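Local coordinates for protein exoglucanase A (PDB 7CBD) that hydrolyses beta-1,4-glucosidic bonds of cellulose with inversion of anomeric configuration, releasing cellobiose, through its family 6 glycoside hydrolase catalytic domain, at residues A[231-244]-A[262-274]. Residues are numbered along the deposited sequence; the frame is centred on the assembly and turned at random.
Sequences SDVANTTPLEEPLL and YEWNFDFDEIDYT
Glu-270 N and Ile-271 N, at the start of helix 270-283, donate to Pro-238 O and Leu-239 O, each at 3.0 Å and in the plane of its carbonyl. Asp-269 is the N-cap, and its carboxylate is shared between the segments. OD1 takes Asp-272 N nearly along its C-O axis at 2.9 Å, while OD2 accepts Glu-241 N at 3.0 Å on its anti side, so loop and helix start are held by one group. Glu-270, bent at chi2 (-59°), folds its chain against Asp-232 and brings OE1 within 2.7 Å of Ser-231 OG, which donates to it; OE2 is hydrogen-bonded to Ser-196 OG. Asp-232 OD1 lies 4.2 Å from Glu-270 OE1; the main polar partner of Asp-232 is Asn-299. Water 2 ties the far end together, donating to Glu-241 OE2 and Phe-268 O and accepting from Tyr-262 OH, while Glu-241 OE1 is hydrogen-bonded to the backbone N of Val-325. Leu-239 CD1 meets Ile-271 CD1 at 3.8 Å, Leu-244 CB packs against Phe-268 CD2, and Leu-244 CD1 reaches the edge of the Tyr-262 ring. The contact thus joins the loop leaving strand 228-231, in the largely parallel sheet of the family 6 barrel, to the helix leading to strand 291-295, with helices 196-199 and 316-323 alongside.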
# COMPACT_ATOMS: atom_id res chain seq x y z
N SER A 231 -6.54 1.86 0.71
CA SER A 231 -6.53 0.89 -0.38
C SER A 231 -5.22 0.95 -1.16
O SER A 231 -4.47 1.93 -1.09
CB SER A 231 -7.72 1.08 -1.33
OG SER A 231 -7.45 2.05 -2.33
N ASP A 232 -4.96 -0.13 -1.89
CA ASP A 232 -3.87 -0.25 -2.85
C ASP A 232 -2.51 -0.34 -2.18
O ASP A 232 -1.49 -0.18 -2.87
CB ASP A 232 -3.87 0.91 -3.87
CG ASP A 232 -3.66 0.46 -5.31
OD1 ASP A 232 -3.71 -0.75 -5.62
OD2 ASP A 232 -3.47 1.37 -6.15
N VAL A 233 -2.44 -0.61 -0.86
CA VAL A 233 -1.10 -0.62 -0.27
C VAL A 233 -0.24 -1.73 -0.85
O VAL A 233 -0.66 -2.89 -0.98
CB VAL A 233 -1.01 -0.41 1.26
CG1 VAL A 233 -2.32 -0.04 1.95
CG2 VAL A 233 -0.17 -1.45 1.93
N ALA A 234 0.94 -1.33 -1.29
CA ALA A 234 1.91 -2.20 -1.94
C ALA A 234 1.40 -2.82 -3.23
O ALA A 234 2.02 -3.74 -3.74
CB ALA A 234 2.45 -3.27 -0.99
N ASN A 235 0.30 -2.32 -3.78
CA ASN A 235 -0.24 -2.80 -5.04
C ASN A 235 -0.09 -1.73 -6.10
O ASN A 235 0.53 -0.68 -5.89
CB ASN A 235 -1.69 -3.29 -4.87
CG ASN A 235 -2.04 -4.43 -5.82
OD1 ASN A 235 -2.34 -4.20 -7.00
ND2 ASN A 235 -1.98 -5.66 -5.33
N THR A 236 -0.63 -2.02 -7.29
CA THR A 236 -0.42 -1.19 -8.46
C THR A 236 -1.71 -0.85 -9.19
O THR A 236 -1.64 -0.21 -10.24
CB THR A 236 0.56 -1.86 -9.44
OG1 THR A 236 0.05 -3.14 -9.84
CG2 THR A 236 1.92 -2.05 -8.78
N THR A 237 -2.87 -1.23 -8.67
CA THR A 237 -4.11 -0.95 -9.39
C THR A 237 -4.24 0.56 -9.59
O THR A 237 -4.03 1.32 -8.64
CB THR A 237 -5.27 -1.50 -8.58
OG1 THR A 237 -5.10 -2.91 -8.45
CG2 THR A 237 -6.59 -1.21 -9.28
N PRO A 238 -4.54 1.02 -10.81
CA PRO A 238 -4.46 2.47 -11.08
C PRO A 238 -5.43 3.28 -10.24
O PRO A 238 -6.49 2.80 -9.83
CB PRO A 238 -4.80 2.59 -12.57
CG PRO A 238 -5.36 1.29 -12.97
CD PRO A 238 -4.81 0.25 -12.03
N LEU A 239 -5.05 4.53 -10.01
CA LEU A 239 -5.94 5.48 -9.37
C LEU A 239 -7.21 5.66 -10.19
O LEU A 239 -8.33 5.58 -9.67
CB LEU A 239 -5.20 6.81 -9.19
CG LEU A 239 -5.92 7.88 -8.39
CD1 LEU A 239 -6.16 7.41 -6.95
CD2 LEU A 239 -5.14 9.18 -8.41
N GLU A 240 -7.05 5.90 -11.50
CA GLU A 240 -8.15 6.01 -12.43
C GLU A 240 -7.77 5.31 -13.73
O GLU A 240 -6.60 5.30 -14.12
CB GLU A 240 -8.50 7.47 -12.76
CG GLU A 240 -9.22 8.20 -11.64
CD GLU A 240 -9.93 9.44 -12.12
OE1 GLU A 240 -9.24 10.42 -12.46
OE2 GLU A 240 -11.18 9.44 -12.15
N GLU A 241 -8.77 4.73 -14.39
CA GLU A 241 -8.62 4.27 -15.76
C GLU A 241 -9.20 5.35 -16.66
O GLU A 241 -10.43 5.41 -16.83
CB GLU A 241 -9.34 2.93 -15.97
CG GLU A 241 -8.56 1.72 -15.46
CD GLU A 241 -7.34 1.40 -16.30
OE1 GLU A 241 -7.09 2.08 -17.32
OE2 GLU A 241 -6.61 0.45 -15.94
N PRO A 242 -8.38 6.22 -17.25
CA PRO A 242 -8.93 7.40 -17.94
C PRO A 242 -9.72 7.07 -19.19
O PRO A 242 -10.66 7.80 -19.53
CB PRO A 242 -7.67 8.21 -18.28
CG PRO A 242 -6.57 7.19 -18.34
CD PRO A 242 -6.91 6.19 -17.26
N LEU A 243 -9.35 6.02 -19.91
CA LEU A 243 -10.04 5.65 -21.13
C LEU A 243 -11.20 4.70 -20.86
O LEU A 243 -12.22 4.76 -21.55
CB LEU A 243 -9.05 5.03 -22.13
CG LEU A 243 -7.83 5.90 -22.45
CD1 LEU A 243 -6.91 5.18 -23.44
CD2 LEU A 243 -8.23 7.27 -22.99
N LEU A 244 -11.08 3.87 -19.82
CA LEU A 244 -12.14 2.95 -19.43
C LEU A 244 -12.90 3.51 -18.23
O LEU A 244 -12.92 2.93 -17.14
CB LEU A 244 -11.55 1.58 -19.13
CG LEU A 244 -10.79 0.91 -20.28
CD1 LEU A 244 -10.15 -0.40 -19.82
CD2 LEU A 244 -11.72 0.67 -21.47
N TYR A 262 -11.14 -8.06 -16.39
CA TYR A 262 -11.96 -7.57 -15.29
C TYR A 262 -12.85 -8.62 -14.64
O TYR A 262 -13.27 -8.41 -13.49
CB TYR A 262 -12.77 -6.32 -15.69
CG TYR A 262 -11.91 -5.10 -15.87
CD1 TYR A 262 -11.11 -4.62 -14.84
CD2 TYR A 262 -11.86 -4.44 -17.08
CE1 TYR A 262 -10.31 -3.51 -15.01
CE2 TYR A 262 -11.07 -3.32 -17.27
CZ TYR A 262 -10.29 -2.86 -16.23
OH TYR A 262 -9.50 -1.76 -16.44
N GLU A 263 -13.16 -9.72 -15.31
CA GLU A 263 -13.87 -10.84 -14.67
C GLU A 263 -15.18 -10.39 -14.03
O GLU A 263 -15.54 -10.82 -12.93
CB GLU A 263 -12.99 -11.56 -13.64
CG GLU A 263 -11.71 -12.17 -14.21
CD GLU A 263 -10.80 -12.78 -13.15
OE1 GLU A 263 -10.91 -12.42 -11.96
OE2 GLU A 263 -9.94 -13.61 -13.52
N TRP A 264 -15.90 -9.49 -14.70
CA TRP A 264 -17.22 -8.96 -14.32
C TRP A 264 -17.18 -7.91 -13.20
O TRP A 264 -18.25 -7.44 -12.78
CB TRP A 264 -18.26 -10.05 -14.00
CG TRP A 264 -18.51 -11.01 -15.15
CD1 TRP A 264 -17.86 -12.18 -15.39
CD2 TRP A 264 -19.48 -10.87 -16.19
NE1 TRP A 264 -18.36 -12.78 -16.52
CE2 TRP A 264 -19.36 -12.00 -17.03
CE3 TRP A 264 -20.45 -9.90 -16.50
CZ2 TRP A 264 -20.17 -12.18 -18.15
CZ3 TRP A 264 -21.24 -10.09 -17.62
CH2 TRP A 264 -21.10 -11.22 -18.43
N ASN A 265 -16.01 -7.54 -12.71
CA ASN A 265 -15.87 -6.51 -11.68
C ASN A 265 -16.27 -5.14 -12.24
O ASN A 265 -15.85 -4.78 -13.34
CB ASN A 265 -14.39 -6.49 -11.29
CG ASN A 265 -14.11 -5.82 -9.97
OD1 ASN A 265 -14.87 -4.98 -9.47
ND2 ASN A 265 -12.97 -6.18 -9.38
N PHE A 266 -17.06 -4.38 -11.48
CA PHE A 266 -17.40 -3.00 -11.87
C PHE A 266 -16.36 -1.98 -11.44
O PHE A 266 -16.44 -0.82 -11.87
CB PHE A 266 -18.73 -2.56 -11.26
CG PHE A 266 -19.94 -3.07 -11.98
CD1 PHE A 266 -20.40 -2.44 -13.13
CD2 PHE A 266 -20.65 -4.15 -11.49
CE1 PHE A 266 -21.53 -2.91 -13.79
CE2 PHE A 266 -21.78 -4.61 -12.13
CZ PHE A 266 -22.22 -3.98 -13.28
N ASP A 267 -15.40 -2.35 -10.59
CA ASP A 267 -14.43 -1.40 -10.04
C ASP A 267 -13.12 -1.60 -10.80
O ASP A 267 -12.36 -2.52 -10.51
CB ASP A 267 -14.22 -1.61 -8.54
CG ASP A 267 -15.43 -1.23 -7.70
OD1 ASP A 267 -16.44 -0.73 -8.25
OD2 ASP A 267 -15.38 -1.45 -6.47
N PHE A 268 -12.86 -0.70 -11.75
CA PHE A 268 -11.66 -0.76 -12.57
C PHE A 268 -10.49 0.01 -11.96
O PHE A 268 -9.37 -0.07 -12.48
CB PHE A 268 -11.92 -0.12 -13.94
CG PHE A 268 -12.88 -0.87 -14.83
CD1 PHE A 268 -13.46 -2.07 -14.47
CD2 PHE A 268 -13.19 -0.33 -16.08
CE1 PHE A 268 -14.34 -2.72 -15.34
CE2 PHE A 268 -14.05 -0.97 -16.94
CZ PHE A 268 -14.63 -2.17 -16.57
N ASP A 269 -10.72 0.79 -10.91
CA ASP A 269 -9.67 1.64 -10.37
C ASP A 269 -10.00 1.97 -8.93
O ASP A 269 -11.06 1.63 -8.41
CB ASP A 269 -9.47 2.90 -11.23
CG ASP A 269 -10.74 3.72 -11.39
OD1 ASP A 269 -11.44 3.93 -10.38
OD2 ASP A 269 -11.02 4.19 -12.52
N GLU A 270 -9.05 2.64 -8.27
CA GLU A 270 -9.14 2.83 -6.83
C GLU A 270 -10.01 4.01 -6.45
O GLU A 270 -10.56 4.02 -5.34
CB GLU A 270 -7.74 2.93 -6.22
CG GLU A 270 -6.94 1.63 -6.35
CD GLU A 270 -7.63 0.45 -5.67
OE1 GLU A 270 -7.61 0.39 -4.42
OE2 GLU A 270 -8.21 -0.40 -6.37
N ILE A 271 -10.17 5.01 -7.32
CA ILE A 271 -11.18 6.04 -7.07
C ILE A 271 -12.56 5.41 -6.96
O ILE A 271 -13.31 5.67 -6.02
CB ILE A 271 -11.12 7.13 -8.16
CG1 ILE A 271 -9.85 7.98 -8.01
CG2 ILE A 271 -12.37 8.01 -8.12
CD1 ILE A 271 -9.72 8.67 -6.67
N ASP A 272 -12.90 4.55 -7.92
CA ASP A 272 -14.21 3.92 -7.87
C ASP A 272 -14.32 2.96 -6.70
O ASP A 272 -15.37 2.86 -6.05
CB ASP A 272 -14.51 3.22 -9.20
CG ASP A 272 -14.62 4.21 -10.36
OD1 ASP A 272 -14.78 5.42 -10.11
OD2 ASP A 272 -14.54 3.78 -11.53
N TYR A 273 -13.22 2.26 -6.38
CA TYR A 273 -13.24 1.29 -5.29
C TYR A 273 -13.42 1.98 -3.94
O TYR A 273 -14.22 1.52 -3.11
CB TYR A 273 -11.95 0.46 -5.33
CG TYR A 273 -11.87 -0.54 -4.20
CD1 TYR A 273 -12.82 -1.55 -4.07
CD2 TYR A 273 -10.85 -0.46 -3.26
CE1 TYR A 273 -12.75 -2.45 -3.01
CE2 TYR A 273 -10.78 -1.34 -2.21
CZ TYR A 273 -11.74 -2.33 -2.09
OH TYR A 273 -11.70 -3.22 -1.04
N THR A 274 -12.71 3.09 -3.70
CA THR A 274 -12.88 3.79 -2.43
C THR A 274 -14.28 4.36 -2.27
O THR A 274 -14.84 4.35 -1.17
CB THR A 274 -11.80 4.86 -2.23
OG1 THR A 274 -11.72 5.71 -3.38
CG2 THR A 274 -10.43 4.23 -1.97
O HOH W 1 -12.72 6.95 -11.55
O HOH W 2 -7.80 -1.27 -14.38
O HOH W 3 -12.07 6.21 -14.72
O HOH W 4 -13.77 3.30 -14.48